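Local coordinates for protein WZI (Escherichia coli, PDB 2YNK) that is an outer membrane lectin, a carbohydrate-binding beta-barrel that takes part in the assembly of the group 1 capsule, at residues S18-I23 / S49-V54; S28-S33 / Q84-T89; R39-A44 / A56-R61; V148-G153 / Q194-A199. One frame throughout, in Å; residues are numbered along the deposited sequence.

Contact 1: S18-I23 / S49-V54; sequences SDRGVI and SSEQVV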
loop_
_atom_site.group_PDB
_atom_site.type_symbol
_atom_site.label_atom_id
_atom_site.label_comp_id
_atom_site.label_asym_id
_atom_site.label_seq_id
_atom_site.Cartn_x
_atom_site.Cartn_y
_atom_site.Cartn_z
ATOM N N SER A 18 4.317 -2.216 -16.819
ATOM C CA SER A 18 3.016 -2.852 -17.038
ATOM C C SER A 18 2.115 -2.003 -17.921
ATOM O O SER A 18 1.472 -2.515 -18.829
ATOM C CB SER A 18 2.326 -3.147 -15.699
ATOM O OG SER A 18 0.932 -3.369 -15.857
ATOM N N ASP A 19 2.079 -0.705 -17.654
ATOM C CA ASP A 19 1.182 0.194 -18.374
ATOM C C ASP A 19 1.669 0.486 -19.787
ATOM O O ASP A 19 0.896 0.912 -20.630
ATOM C CB ASP A 19 1.005 1.501 -17.598
ATOM C CG ASP A 19 0.136 1.336 -16.362
ATOM O OD1 ASP A 19 -0.046 0.193 -15.885
ATOM O OD2 ASP A 19 -0.375 2.360 -15.867
ATOM N N ARG A 20 2.954 0.263 -20.031
ATOM C CA ARG A 20 3.526 0.368 -21.362
ATOM C C ARG A 20 3.453 -0.954 -22.109
ATOM O O ARG A 20 3.958 -1.049 -23.214
ATOM C CB ARG A 20 4.991 0.796 -21.281
ATOM C CG ARG A 20 5.202 2.209 -20.766
ATOM C CD ARG A 20 6.679 2.561 -20.728
ATOM N NE ARG A 20 7.256 2.611 -22.070
ATOM C CZ ARG A 20 7.128 3.625 -22.920
ATOM N NH1 ARG A 20 6.437 4.707 -22.586
ATOM N NH2 ARG A 20 7.695 3.555 -24.123
ATOM N N GLY A 21 2.858 -1.981 -21.505
ATOM C CA GLY A 21 2.706 -3.275 -22.161
ATOM C C GLY A 21 3.956 -4.142 -22.257
ATOM O O GLY A 21 3.914 -5.208 -22.863
ATOM N N VAL A 22 5.061 -3.710 -21.662
ATOM C CA VAL A 22 6.290 -4.497 -21.666
ATOM C C VAL A 22 6.192 -5.747 -20.796
ATOM O O VAL A 22 6.898 -6.717 -21.041
ATOM C CB VAL A 22 7.475 -3.673 -21.156
ATOM C CG1 VAL A 22 8.743 -4.515 -21.143
ATOM C CG2 VAL A 22 7.642 -2.416 -21.995
ATOM N N ILE A 23 5.367 -5.690 -19.744
ATOM C CA ILE A 23 4.998 -6.872 -18.947
ATOM C C ILE A 23 3.508 -6.832 -18.587
ATOM O O ILE A 23 2.843 -5.810 -18.778
ATOM C CB ILE A 23 5.848 -7.033 -17.666
ATOM C CG1 ILE A 23 5.794 -5.781 -16.792
ATOM C CG2 ILE A 23 7.291 -7.349 -18.015
ATOM C CD1 ILE A 23 6.751 -5.823 -15.612
ATOM N N SER A 49 15.281 1.470 -25.282
ATOM C CA SER A 49 16.416 1.328 -24.371
ATOM C C SER A 49 15.991 1.742 -22.967
ATOM O O SER A 49 16.399 1.136 -21.970
ATOM C CB SER A 49 17.589 2.184 -24.837
ATOM O OG SER A 49 17.497 2.441 -26.227
ATOM N N SER A 50 15.155 2.773 -22.891
ATOM C CA SER A 50 14.543 3.157 -21.629
ATOM C C SER A 50 13.903 1.940 -20.977
ATOM O O SER A 50 14.005 1.760 -19.768
ATOM C CB SER A 50 13.503 4.263 -21.831
ATOM O OG SER A 50 12.495 3.867 -22.743
ATOM N N GLU A 51 13.270 1.094 -21.783
ATOM C CA GLU A 51 12.584 -0.086 -21.259
ATOM C C GLU A 51 13.529 -1.171 -20.732
ATOM O O GLU A 51 13.166 -1.923 -19.828
ATOM C CB GLU A 51 11.622 -0.655 -22.307
ATOM C CG GLU A 51 10.481 0.297 -22.632
ATOM C CD GLU A 51 9.619 -0.155 -23.790
ATOM O OE1 GLU A 51 10.112 -0.880 -24.691
ATOM O OE2 GLU A 51 8.436 0.246 -23.806
ATOM N N GLN A 52 14.738 -1.246 -21.278
ATOM C CA GLN A 52 15.711 -2.235 -20.814
ATOM C C GLN A 52 16.308 -1.762 -19.498
ATOM O O GLN A 52 16.552 -2.560 -18.600
ATOM C CB GLN A 52 16.800 -2.475 -21.865
ATOM C CG GLN A 52 16.249 -2.618 -23.281
ATOM C CD GLN A 52 16.986 -3.642 -24.131
ATOM O OE1 GLN A 52 17.485 -3.326 -25.218
ATOM N NE2 GLN A 52 17.041 -4.881 -23.647
ATOM N N VAL A 53 16.518 -0.453 -19.388
ATOM C CA VAL A 53 16.980 0.166 -18.144
ATOM C C VAL A 53 16.034 -0.136 -16.973
ATOM O O VAL A 53 16.466 -0.598 -15.918
ATOM C CB VAL A 53 17.109 1.700 -18.299
ATOM C CG1 VAL A 53 17.326 2.371 -16.948
ATOM C CG2 VAL A 53 18.235 2.049 -19.258
ATOM N N VAL A 54 14.744 0.111 -17.162
ATOM C CA VAL A 54 13.779 -0.191 -16.115
ATOM C C VAL A 54 13.790 -1.687 -15.805
ATOM O O VAL A 54 13.937 -2.065 -14.653
ATOM C CB VAL A 54 12.353 0.293 -16.460
ATOM C CG1 VAL A 54 11.376 -0.138 -15.377
ATOM C CG2 VAL A 54 12.320 1.809 -16.625
#
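A Schellman motif ends helix 8-19, and the turn around it brings Arg20 and Val22 against Glu51 of helix 49-65. Gly21 is the residue that leaves the helix: its positive phi of 75° suits glycine, and its N stays bonded to Ser18 O, 3.1 Å away. The chain therefore turns sharply, and the residues before and after the glycine both face the same carboxylate. Arg20 runs straight as far as CD and then bends at chi3, which swings the guanidinium toward Glu51. Its NE donates to Glu51 OE2 at 3.2 Å, with an N-H...O angle of 155°, in a salt bridge. OE2 lies close to the guanidinium plane, at the edge of the group, and accepts the N-H on its anti lone pair, the one turned away from OE1. A weak second bond comes from Arg20 NH2, 3.4 Å from Glu51 OE2. The two flat groups are steeply inclined, at 68°, which does not favour a symmetrical two-pronged bridge. Arginine suits the place because NH1 can at the same time reach His315 O. Glu51 is gripped from its own side too: OE1 accepts the backbone N-H groups of Ser47 and Tyr48, shortly before Glu51 in the chain, so both carboxylate oxygens are engaged. Branched Val22 fills the flank of this bridge, its CG2 methyl lying 3.5 Å from Glu51 CD.

Contact 2: S28-S33 / Q84-T89; sequences STWPLS and QGFGQT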
loop_
_atom_site.group_PDB
_atom_site.type_symbol
_atom_site.label_atom_id
_atom_site.label_comp_id
_atom_site.label_asym_id
_atom_site.label_seq_id
_atom_site.Cartn_x
_atom_site.Cartn_y
_atom_site.Cartn_z
ATOM N N SER A 28 -2.147 -4.387 -7.743
ATOM C CA SER A 28 -3.203 -3.851 -6.876
ATOM C C SER A 28 -3.468 -4.711 -5.631
ATOM O O SER A 28 -4.375 -4.417 -4.855
ATOM C CB SER A 28 -4.494 -3.650 -7.669
ATOM O OG SER A 28 -5.108 -4.888 -7.948
ATOM N N THR A 29 -2.673 -5.757 -5.436
ATOM C CA THR A 29 -2.744 -6.568 -4.237
ATOM C C THR A 29 -1.340 -6.858 -3.735
ATOM O O THR A 29 -0.651 -7.741 -4.258
ATOM C CB THR A 29 -3.498 -7.869 -4.493
ATOM O OG1 THR A 29 -4.878 -7.565 -4.687
ATOM C CG2 THR A 29 -3.379 -8.811 -3.336
ATOM N N TRP A 30 -0.926 -6.088 -2.722
ATOM C CA TRP A 30 0.331 -6.309 -2.025
ATOM C C TRP A 30 0.085 -6.996 -0.713
ATOM O O TRP A 30 -0.962 -6.806 -0.110
ATOM C CB TRP A 30 1.029 -4.993 -1.786
ATOM C CG TRP A 30 1.424 -4.315 -3.062
ATOM C CD1 TRP A 30 0.592 -3.736 -4.007
ATOM C CD2 TRP A 30 2.779 -4.145 -3.587
ATOM N NE1 TRP A 30 1.321 -3.229 -5.049
ATOM C CE2 TRP A 30 2.638 -3.439 -4.856
ATOM C CE3 TRP A 30 4.046 -4.490 -3.145
ATOM C CZ2 TRP A 30 3.731 -3.099 -5.629
ATOM C CZ3 TRP A 30 5.143 -4.145 -3.932
ATOM C CH2 TRP A 30 4.988 -3.466 -5.147
ATOM N N PRO A 31 1.049 -7.803 -0.248
ATOM C CA PRO A 31 2.353 -8.027 -0.853
ATOM C C PRO A 31 2.271 -8.877 -2.122
ATOM O O PRO A 31 1.323 -9.646 -2.297
ATOM C CB PRO A 31 3.110 -8.762 0.248
ATOM C CG PRO A 31 2.065 -9.550 0.918
ATOM C CD PRO A 31 0.848 -8.670 0.921
ATOM N N LEU A 32 3.256 -8.718 -3.002
ATOM C CA LEU A 32 3.320 -9.489 -4.254
ATOM C C LEU A 32 4.179 -10.733 -4.070
ATOM O O LEU A 32 5.223 -10.680 -3.430
ATOM C CB LEU A 32 3.935 -8.645 -5.376
ATOM C CG LEU A 32 3.356 -7.259 -5.644
ATOM C CD1 LEU A 32 4.280 -6.474 -6.552
ATOM C CD2 LEU A 32 1.964 -7.367 -6.233
ATOM N N SER A 33 3.750 -11.845 -4.651
ATOM C CA SER A 33 4.606 -13.035 -4.777
ATOM C C SER A 33 5.739 -12.775 -5.770
ATOM O O SER A 33 5.498 -12.332 -6.874
ATOM C CB SER A 33 3.784 -14.224 -5.251
ATOM O OG SER A 33 2.610 -14.366 -4.468
ATOM N N GLN A 84 0.588 10.579 3.336
ATOM C CA GLN A 84 1.600 10.031 2.427
ATOM C C GLN A 84 1.110 8.788 1.717
ATOM O O GLN A 84 0.232 8.078 2.192
ATOM C CB GLN A 84 2.880 9.677 3.183
ATOM C CG GLN A 84 3.492 10.826 3.947
ATOM C CD GLN A 84 3.886 11.960 3.046
ATOM O OE1 GLN A 84 4.912 11.894 2.367
ATOM N NE2 GLN A 84 3.075 13.019 3.033
ATOM N N GLY A 85 1.726 8.502 0.581
ATOM C CA GLY A 85 1.254 7.437 -0.280
ATOM C C GLY A 85 1.762 6.050 0.036
ATOM O O GLY A 85 2.374 5.781 1.066
ATOM N N PHE A 86 1.463 5.161 -0.891
ATOM C CA PHE A 86 1.961 3.811 -0.887
ATOM C C PHE A 86 3.419 3.781 -0.475
ATOM O O PHE A 86 4.270 4.434 -1.082
ATOM C CB PHE A 86 1.784 3.221 -2.282
ATOM C CG PHE A 86 2.366 1.864 -2.439
ATOM C CD1 PHE A 86 3.681 1.712 -2.833
ATOM C CD2 PHE A 86 1.597 0.745 -2.208
ATOM C CE1 PHE A 86 4.225 0.462 -2.981
ATOM C CE2 PHE A 86 2.133 -0.512 -2.364
ATOM C CZ PHE A 86 3.457 -0.653 -2.745
ATOM N N GLY A 87 3.672 3.039 0.596
ATOM C CA GLY A 87 5.006 2.818 1.118
ATOM C C GLY A 87 5.674 4.012 1.770
ATOM O O GLY A 87 6.881 3.971 2.019
ATOM N N GLN A 88 4.929 5.072 2.066
ATOM C CA GLN A 88 5.566 6.311 2.532
ATOM C C GLN A 88 5.141 6.846 3.931
ATOM O O GLN A 88 5.619 7.906 4.333
ATOM C CB GLN A 88 5.407 7.391 1.455
ATOM C CG GLN A 88 6.271 7.146 0.218
ATOM C CD GLN A 88 5.671 7.737 -1.052
ATOM O OE1 GLN A 88 5.793 8.934 -1.306
ATOM N NE2 GLN A 88 5.020 6.891 -1.858
ATOM N N THR A 89 4.291 6.131 4.674
ATOM C CA THR A 89 3.919 6.550 6.041
ATOM C C THR A 89 4.902 5.961 7.057
ATOM O O THR A 89 4.855 4.770 7.352
ATOM C CB THR A 89 2.471 6.122 6.452
ATOM O OG1 THR A 89 1.488 6.724 5.590
ATOM C CG2 THR A 89 2.168 6.544 7.893
#
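Trp30 and Phe86 make an edge-to-face aromatic pair, the whole of the direct contact between 28-33 and 84-89. The Phe86 edge points at one face of the indole: CZ stands over the centre of the ring system and comes to 3.6 Å from Trp30 CE2, with CE2 of Phe86 beside it, 3.9 Å from Trp30 CG. The planes are inclined at 61°, so ring hydrogens of the phenyl group can meet the indole pi cloud. Phe86 CG is anti to its backbone N (chi1 175°), which sends the ring out from its turn. Aliphatic packing completes the stack, since Leu32 CG lies over the opposite indole face, holding Trp30 between a flat and a branched side chain. Outside the pair, Phe86 also has a cation-pi contact with Arg11 and an edge-to-face one with Trp151. Hydrogen bonds fix the two supports. Trp30 NE1, buried, is bonded to Leu27 O. Phe86 sits at the second position of a type II turn closed by Gln88 N to Gly85 O at 2.8 Å, with Gly87 taking the positive phi required at the third. Gln88 NE2 returns to Phe86 O at 2.7 Å. Close to the centre of the chain, this is aromatic packing between segments folded into the interior of a closed barrel, here the 18-stranded outer membrane barrel of Wzi.

Contact 3: R39-A44 / A56-R61; sequences RALKKA and ARINQR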
loop_
_atom_site.group_PDB
_atom_site.type_symbol
_atom_site.label_atom_id
_atom_site.label_comp_id
_atom_site.label_asym_id
_atom_site.label_seq_id
_atom_site.Cartn_x
_atom_site.Cartn_y
_atom_site.Cartn_z
ATOM N N ARG A 39 7.840 -14.543 -13.406
ATOM C CA ARG A 39 7.108 -15.069 -14.542
ATOM C C ARG A 39 6.857 -13.963 -15.564
ATOM O O ARG A 39 7.198 -14.109 -16.745
ATOM C CB ARG A 39 5.804 -15.685 -14.040
ATOM C CG ARG A 39 4.863 -16.237 -15.092
ATOM C CD ARG A 39 3.567 -16.709 -14.445
ATOM N NE ARG A 39 2.382 -16.204 -15.136
ATOM C CZ ARG A 39 1.986 -14.928 -15.143
ATOM N NH1 ARG A 39 2.679 -13.985 -14.503
ATOM N NH2 ARG A 39 0.886 -14.587 -15.809
ATOM N N ALA A 40 6.284 -12.851 -15.116
ATOM C CA ALA A 40 6.054 -11.717 -16.008
ATOM C C ALA A 40 7.357 -11.233 -16.663
ATOM O O ALA A 40 7.358 -10.858 -17.836
ATOM C CB ALA A 40 5.366 -10.581 -15.276
ATOM N N LEU A 41 8.462 -11.265 -15.923
ATOM C CA LEU A 41 9.759 -10.832 -16.457
ATOM C C LEU A 41 10.268 -11.740 -17.584
ATOM O O LEU A 41 10.973 -11.282 -18.481
ATOM C CB LEU A 41 10.828 -10.756 -15.355
ATOM C CG LEU A 41 10.887 -9.521 -14.445
ATOM C CD1 LEU A 41 12.104 -9.616 -13.533
ATOM C CD2 LEU A 41 10.921 -8.225 -15.235
ATOM N N LYS A 42 9.916 -13.020 -17.535
ATOM C CA LYS A 42 10.402 -13.980 -18.517
ATOM C C LYS A 42 9.701 -13.847 -19.863
ATOM O O LYS A 42 10.215 -14.338 -20.869
ATOM C CB LYS A 42 10.283 -15.406 -17.976
ATOM C CG LYS A 42 11.329 -15.696 -16.913
ATOM C CD LYS A 42 11.016 -16.944 -16.101
ATOM C CE LYS A 42 11.917 -17.056 -14.871
ATOM N NZ LYS A 42 11.796 -18.382 -14.196
ATOM N N LYS A 43 8.542 -13.186 -19.884
ATOM C CA LYS A 43 7.807 -12.936 -21.131
ATOM C C LYS A 43 7.732 -11.436 -21.407
ATOM O O LYS A 43 6.738 -10.930 -21.931
ATOM C CB LYS A 43 6.410 -13.574 -21.082
ATOM C CG LYS A 43 6.442 -15.042 -20.650
ATOM C CD LYS A 43 5.698 -15.995 -21.583
ATOM C CE LYS A 43 6.156 -17.438 -21.375
ATOM N NZ LYS A 43 5.134 -18.438 -21.797
ATOM N N ALA A 44 8.817 -10.743 -21.064
ATOM C CA ALA A 44 8.905 -9.295 -21.200
ATOM C C ALA A 44 9.285 -8.929 -22.631
ATOM O O ALA A 44 10.252 -9.458 -23.182
ATOM C CB ALA A 44 9.927 -8.729 -20.223
ATOM N N ALA A 56 16.048 -3.996 -16.021
ATOM C CA ALA A 56 17.228 -4.479 -15.304
ATOM C C ALA A 56 17.141 -4.118 -13.827
ATOM O O ALA A 56 17.709 -4.800 -12.970
ATOM C CB ALA A 56 18.501 -3.907 -15.923
ATOM N N ARG A 57 16.406 -3.043 -13.547
ATOM C CA ARG A 57 16.233 -2.519 -12.189
ATOM C C ARG A 57 15.394 -3.449 -11.322
ATOM O O ARG A 57 15.656 -3.576 -10.132
ATOM C CB ARG A 57 15.616 -1.112 -12.243
ATOM C CG ARG A 57 16.421 -0.047 -11.509
ATOM C CD ARG A 57 16.512 1.252 -12.297
ATOM N NE ARG A 57 15.198 1.826 -12.585
ATOM C CZ ARG A 57 14.988 2.884 -13.373
ATOM N NH1 ARG A 57 16.001 3.514 -13.967
ATOM N NH2 ARG A 57 13.745 3.327 -13.564
ATOM N N ILE A 58 14.409 -4.124 -11.910
ATOM C CA ILE A 58 13.520 -5.005 -11.131
ATOM C C ILE A 58 14.259 -6.021 -10.254
ATOM O O ILE A 58 14.058 -6.053 -9.045
ATOM C CB ILE A 58 12.508 -5.755 -12.015
ATOM C CG1 ILE A 58 11.641 -4.773 -12.827
ATOM C CG2 ILE A 58 11.634 -6.676 -11.170
ATOM C CD1 ILE A 58 11.077 -3.592 -12.070
ATOM N N ASN A 59 15.107 -6.849 -10.846
ATOM C CA ASN A 59 15.866 -7.839 -10.062
ATOM C C ASN A 59 16.916 -7.201 -9.147
ATOM O O ASN A 59 17.195 -7.709 -8.058
ATOM C CB ASN A 59 16.521 -8.884 -10.983
ATOM C CG ASN A 59 15.559 -9.991 -11.385
ATOM O OD1 ASN A 59 14.621 -10.317 -10.646
ATOM N ND2 ASN A 59 15.794 -10.585 -12.553
ATOM N N GLN A 60 17.496 -6.091 -9.591
ATOM C CA GLN A 60 18.438 -5.363 -8.767
ATOM C C GLN A 60 17.755 -4.940 -7.462
ATOM O O GLN A 60 18.343 -5.055 -6.377
ATOM C CB GLN A 60 18.974 -4.136 -9.500
ATOM C CG GLN A 60 20.088 -3.434 -8.735
ATOM C CD GLN A 60 20.524 -2.112 -9.342
ATOM O OE1 GLN A 60 19.980 -1.656 -10.349
ATOM N NE2 GLN A 60 21.516 -1.482 -8.715
ATOM N N ARG A 61 16.513 -4.465 -7.571
ATOM C CA ARG A 61 15.779 -4.004 -6.409
ATOM C C ARG A 61 15.445 -5.168 -5.480
ATOM O O ARG A 61 15.714 -5.091 -4.283
ATOM C CB ARG A 61 14.512 -3.245 -6.826
ATOM C CG ARG A 61 13.777 -2.540 -5.690
ATOM C CD ARG A 61 14.639 -1.510 -4.972
ATOM N NE ARG A 61 13.932 -0.917 -3.831
ATOM C CZ ARG A 61 14.503 -0.222 -2.849
ATOM N NH1 ARG A 61 15.807 0.005 -2.825
ATOM N NH2 ARG A 61 13.754 0.257 -1.869
#
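Leu41, near the end of helix 34-42, reaches across to Ile58 and Asn59 of helix 49-65 with a single methyl group. This is plain packing between consecutive helices of the N-terminal helical region, with helix 8-19 against the same Ile58. CG of Leu41 is anti to its carbonyl carbon and CD1 continues outward (chi2 -174°), so this one branch does the touching. It comes to 3.8 Å from Ile58 CG2, methyl against methyl. The longer CG1-CD1 arm of Ile58 leads away from Leu41; Ile58 also touches Leu14 and Leu17 of helix 8-19, probably with this arm. A beta-branched residue suits this position, as it can pack on two helices from one turn. Asn59 approaches on the exposed margin. Its CA-CB bond does not aim at Leu41, but the amide end swings nearer, leaving OD1 of Asn59 3.9 Å from Leu41 CD1 and ND2 of Asn59 at the same 3.9 Å from it. The methyl thus rests against the amide as a whole, and the two side chains run past each other in opposite directions. Leu55, on helix 49-65, is a further apolar neighbour of Leu41. Elsewhere on this helix Arg57 pairs with Asp13, and Arg61 with Asp7 and Glu451. With no hydrogen bond between 39-44 and 56-61, the contact rests on dispersion and the hydrophobic effect, with the Asn59 amide on the exposed side of the patch.

Contact 4: V148-G153 / Q194-A199; sequences VPQWWG and QYQISA. With HEX (hexane), chain S.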
loop_
_atom_site.group_PDB
_atom_site.type_symbol
_atom_site.label_atom_id
_atom_site.label_comp_id
_atom_site.label_asym_id
_atom_site.label_seq_id
_atom_site.Cartn_x
_atom_site.Cartn_y
_atom_site.Cartn_z
ATOM N N VAL A 148 2.888 -8.342 8.582
ATOM C CA VAL A 148 3.097 -7.981 7.177
ATOM C C VAL A 148 2.124 -6.889 6.738
ATOM O O VAL A 148 0.910 -7.073 6.843
ATOM C CB VAL A 148 2.932 -9.197 6.229
ATOM C CG1 VAL A 148 3.089 -8.764 4.774
ATOM C CG2 VAL A 148 3.924 -10.283 6.592
ATOM N N PRO A 149 2.651 -5.758 6.230
ATOM C CA PRO A 149 1.766 -4.757 5.643
ATOM C C PRO A 149 1.163 -5.216 4.323
ATOM O O PRO A 149 1.790 -6.008 3.576
ATOM C CB PRO A 149 2.695 -3.559 5.409
ATOM C CG PRO A 149 4.046 -4.152 5.271
ATOM C CD PRO A 149 4.058 -5.323 6.209
ATOM N N GLN A 150 -0.034 -4.701 4.040
ATOM C CA GLN A 150 -0.726 -4.978 2.779
ATOM C C GLN A 150 -1.003 -3.689 2.018
ATOM O O GLN A 150 -0.808 -2.574 2.546
ATOM C CB GLN A 150 -2.057 -5.682 3.044
ATOM C CG GLN A 150 -1.947 -7.093 3.594
ATOM C CD GLN A 150 -3.147 -7.469 4.446
ATOM O OE1 GLN A 150 -3.407 -6.857 5.494
ATOM N NE2 GLN A 150 -3.876 -8.491 4.013
ATOM N N TRP A 151 -1.448 -3.860 0.773
ATOM C CA TRP A 151 -2.074 -2.781 0.022
ATOM C C TRP A 151 -3.126 -3.345 -0.859
ATOM O O TRP A 151 -2.837 -4.206 -1.694
ATOM C CB TRP A 151 -1.063 -2.038 -0.813
ATOM C CG TRP A 151 -1.590 -0.794 -1.474
ATOM C CD1 TRP A 151 -2.215 -0.688 -2.710
ATOM C CD2 TRP A 151 -1.523 0.575 -0.963
ATOM N NE1 TRP A 151 -2.529 0.619 -2.991
ATOM C CE2 TRP A 151 -2.140 1.426 -1.978
ATOM C CE3 TRP A 151 -1.029 1.161 0.195
ATOM C CZ2 TRP A 151 -2.243 2.798 -1.817
ATOM C CZ3 TRP A 151 -1.132 2.547 0.338
ATOM C CH2 TRP A 151 -1.720 3.340 -0.645
ATOM N N TRP A 152 -4.359 -2.870 -0.684
ATOM C CA TRP A 152 -5.496 -3.359 -1.470
ATOM C C TRP A 152 -6.049 -2.311 -2.406
ATOM O O TRP A 152 -6.812 -1.424 -1.995
ATOM C CB TRP A 152 -6.580 -3.873 -0.542
ATOM C CG TRP A 152 -6.283 -5.234 0.025
ATOM C CD1 TRP A 152 -5.085 -5.945 -0.020
ATOM C CD2 TRP A 152 -7.194 -6.084 0.785
ATOM N NE1 TRP A 152 -5.206 -7.143 0.628
ATOM C CE2 TRP A 152 -6.444 -7.292 1.119
ATOM C CE3 TRP A 152 -8.505 -5.968 1.208
ATOM C CZ2 TRP A 152 -7.007 -8.324 1.828
ATOM C CZ3 TRP A 152 -9.069 -7.016 1.922
ATOM C CH2 TRP A 152 -8.336 -8.165 2.227
ATOM N N GLY A 153 -5.659 -2.411 -3.681
ATOM C CA GLY A 153 -6.234 -1.582 -4.729
ATOM C C GLY A 153 -5.215 -0.849 -5.569
ATOM O O GLY A 153 -4.025 -0.896 -5.288
ATOM N N GLN A 194 -6.053 -13.613 -8.669
ATOM C CA GLN A 194 -5.359 -13.724 -7.397
ATOM C C GLN A 194 -6.300 -13.522 -6.214
ATOM O O GLN A 194 -7.241 -12.713 -6.271
ATOM C CB GLN A 194 -4.219 -12.709 -7.333
ATOM C CG GLN A 194 -3.585 -12.500 -5.960
ATOM C CD GLN A 194 -2.844 -13.722 -5.433
ATOM O OE1 GLN A 194 -3.400 -14.819 -5.343
ATOM N NE2 GLN A 194 -1.587 -13.523 -5.046
ATOM N N TYR A 195 -6.029 -14.272 -5.148
ATOM C CA TYR A 195 -6.729 -14.114 -3.900
ATOM C C TYR A 195 -5.735 -13.714 -2.822
ATOM O O TYR A 195 -4.552 -14.051 -2.878
ATOM C CB TYR A 195 -7.460 -15.406 -3.517
ATOM C CG TYR A 195 -6.570 -16.480 -2.936
ATOM C CD1 TYR A 195 -5.925 -17.393 -3.757
ATOM C CD2 TYR A 195 -6.375 -16.586 -1.561
ATOM C CE1 TYR A 195 -5.107 -18.379 -3.231
ATOM C CE2 TYR A 195 -5.557 -17.567 -1.026
ATOM C CZ TYR A 195 -4.920 -18.460 -1.866
ATOM O OH TYR A 195 -4.108 -19.437 -1.335
ATOM N N GLN A 196 -6.228 -12.971 -1.840
ATOM C CA GLN A 196 -5.503 -12.785 -0.588
ATOM C C GLN A 196 -6.485 -12.939 0.551
ATOM O O GLN A 196 -7.552 -12.326 0.547
ATOM C CB GLN A 196 -4.829 -11.414 -0.530
ATOM C CG GLN A 196 -3.758 -11.318 0.546
ATOM C CD GLN A 196 -3.210 -9.922 0.689
ATOM O OE1 GLN A 196 -3.724 -9.115 1.472
ATOM N NE2 GLN A 196 -2.177 -9.614 -0.075
ATOM N N ILE A 197 -6.144 -13.777 1.516
ATOM C CA ILE A 197 -6.950 -13.892 2.723
ATOM C C ILE A 197 -6.043 -13.552 3.882
ATOM O O ILE A 197 -4.860 -13.887 3.849
ATOM C CB ILE A 197 -7.582 -15.293 2.882
ATOM C CG1 ILE A 197 -6.515 -16.377 3.046
ATOM C CG2 ILE A 197 -8.457 -15.617 1.675
ATOM C CD1 ILE A 197 -7.077 -17.784 3.016
ATOM N N SER A 198 -6.577 -12.849 4.882
ATOM C CA SER A 198 -5.815 -12.574 6.111
ATOM C C SER A 198 -6.680 -12.546 7.363
ATOM O O SER A 198 -7.825 -12.064 7.341
ATOM C CB SER A 198 -5.015 -11.266 5.995
ATOM O OG SER A 198 -5.854 -10.143 5.792
ATOM N N ALA A 199 -6.117 -13.090 8.442
ATOM C CA ALA A 199 -6.697 -12.981 9.791
ATOM C C ALA A 199 -5.645 -12.377 10.722
ATOM O O ALA A 199 -4.550 -12.918 10.854
ATOM C CB ALA A 199 -7.158 -14.336 10.295
HETATM C C1 HEX S . -8.634 -20.252 -0.971
HETATM C C2 HEX S . -7.509 -21.121 -1.510
HETATM C C3 HEX S . -7.563 -21.286 -3.034
HETATM C C4 HEX S . -6.844 -22.568 -3.455
HETATM C C5 HEX S . -6.941 -22.863 -4.952
HETATM C C6 HEX S . -6.425 -24.260 -5.249
#
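Gln150 stretches toward Gln196 and Ser198, and nearly all of its length lies near one oxygen, Gln196 OE1. CB of Gln150 is 4.1 Å from that atom; CG, held anti to the carbonyl carbon of its own residue, comes to 3.4 Å from the same OE1. Beyond CG the chain is extended, with CD of Gln150 also 3.4 Å from Gln196 OE1. At the tip NE2 spends its two hydrogens on different partners. One goes to Gln196 OE1 at 2.6 Å, with an N-H...O angle of 151°; the other goes to Ser198 OG, 3.1 Å from Gln150 NE2. The remaining tip atom, Gln150 OE1, accepts from Arg162. Gln196 and Ser198 belong to strand 193-201 of the barrel wall and face the chain in the interior, while Tyr195 between Gln194 and Gln196 points the other way, laying one ring face on a hexane whose C2 is 3.7 Å from Tyr195 CZ. That apolar partner is consistent with a membrane-facing outer surface. On the inner side, Trp152 adds a second donor to the shared oxygen: its NE1 meets Gln196 OE1 at 2.6 Å, and OE1 lies in the indole plane. The two donors straddle the Gln196 amide, Gln150 NE2 36° out of the carbonyl plane on one face and Trp152 NE1 55° out on the other. Glutamine suits the site because its amide is acceptor and donor at once, and Gln196 NE2 binds Trp30 O and Gln175 OE1.

How the contacts relate
Contacts 2 and 4 are buried inside the barrel, contact 2 almost at the centre of the chain and contact 4 against its wall, while the centres of contacts 1 and 3, among the N-terminal helices, lie about 22 and 21 Å from the centre of the chain. The outer pair share helix 49-65 and touch through Ile23, which packs on Ala40 and Ala44. The inner pair are joined by the two-stranded sheet 29-30/151-152, with Trp30 N bonded to Trp151 O. Chemistry varies within each pair: a buried salt bridge in contact 1 against methyl packing with an exposed margin in contact 3; stacked aromatics in contact 2 against a hydrogen-bonded amide cluster in contact 4, which alone among the four uses a barrel strand.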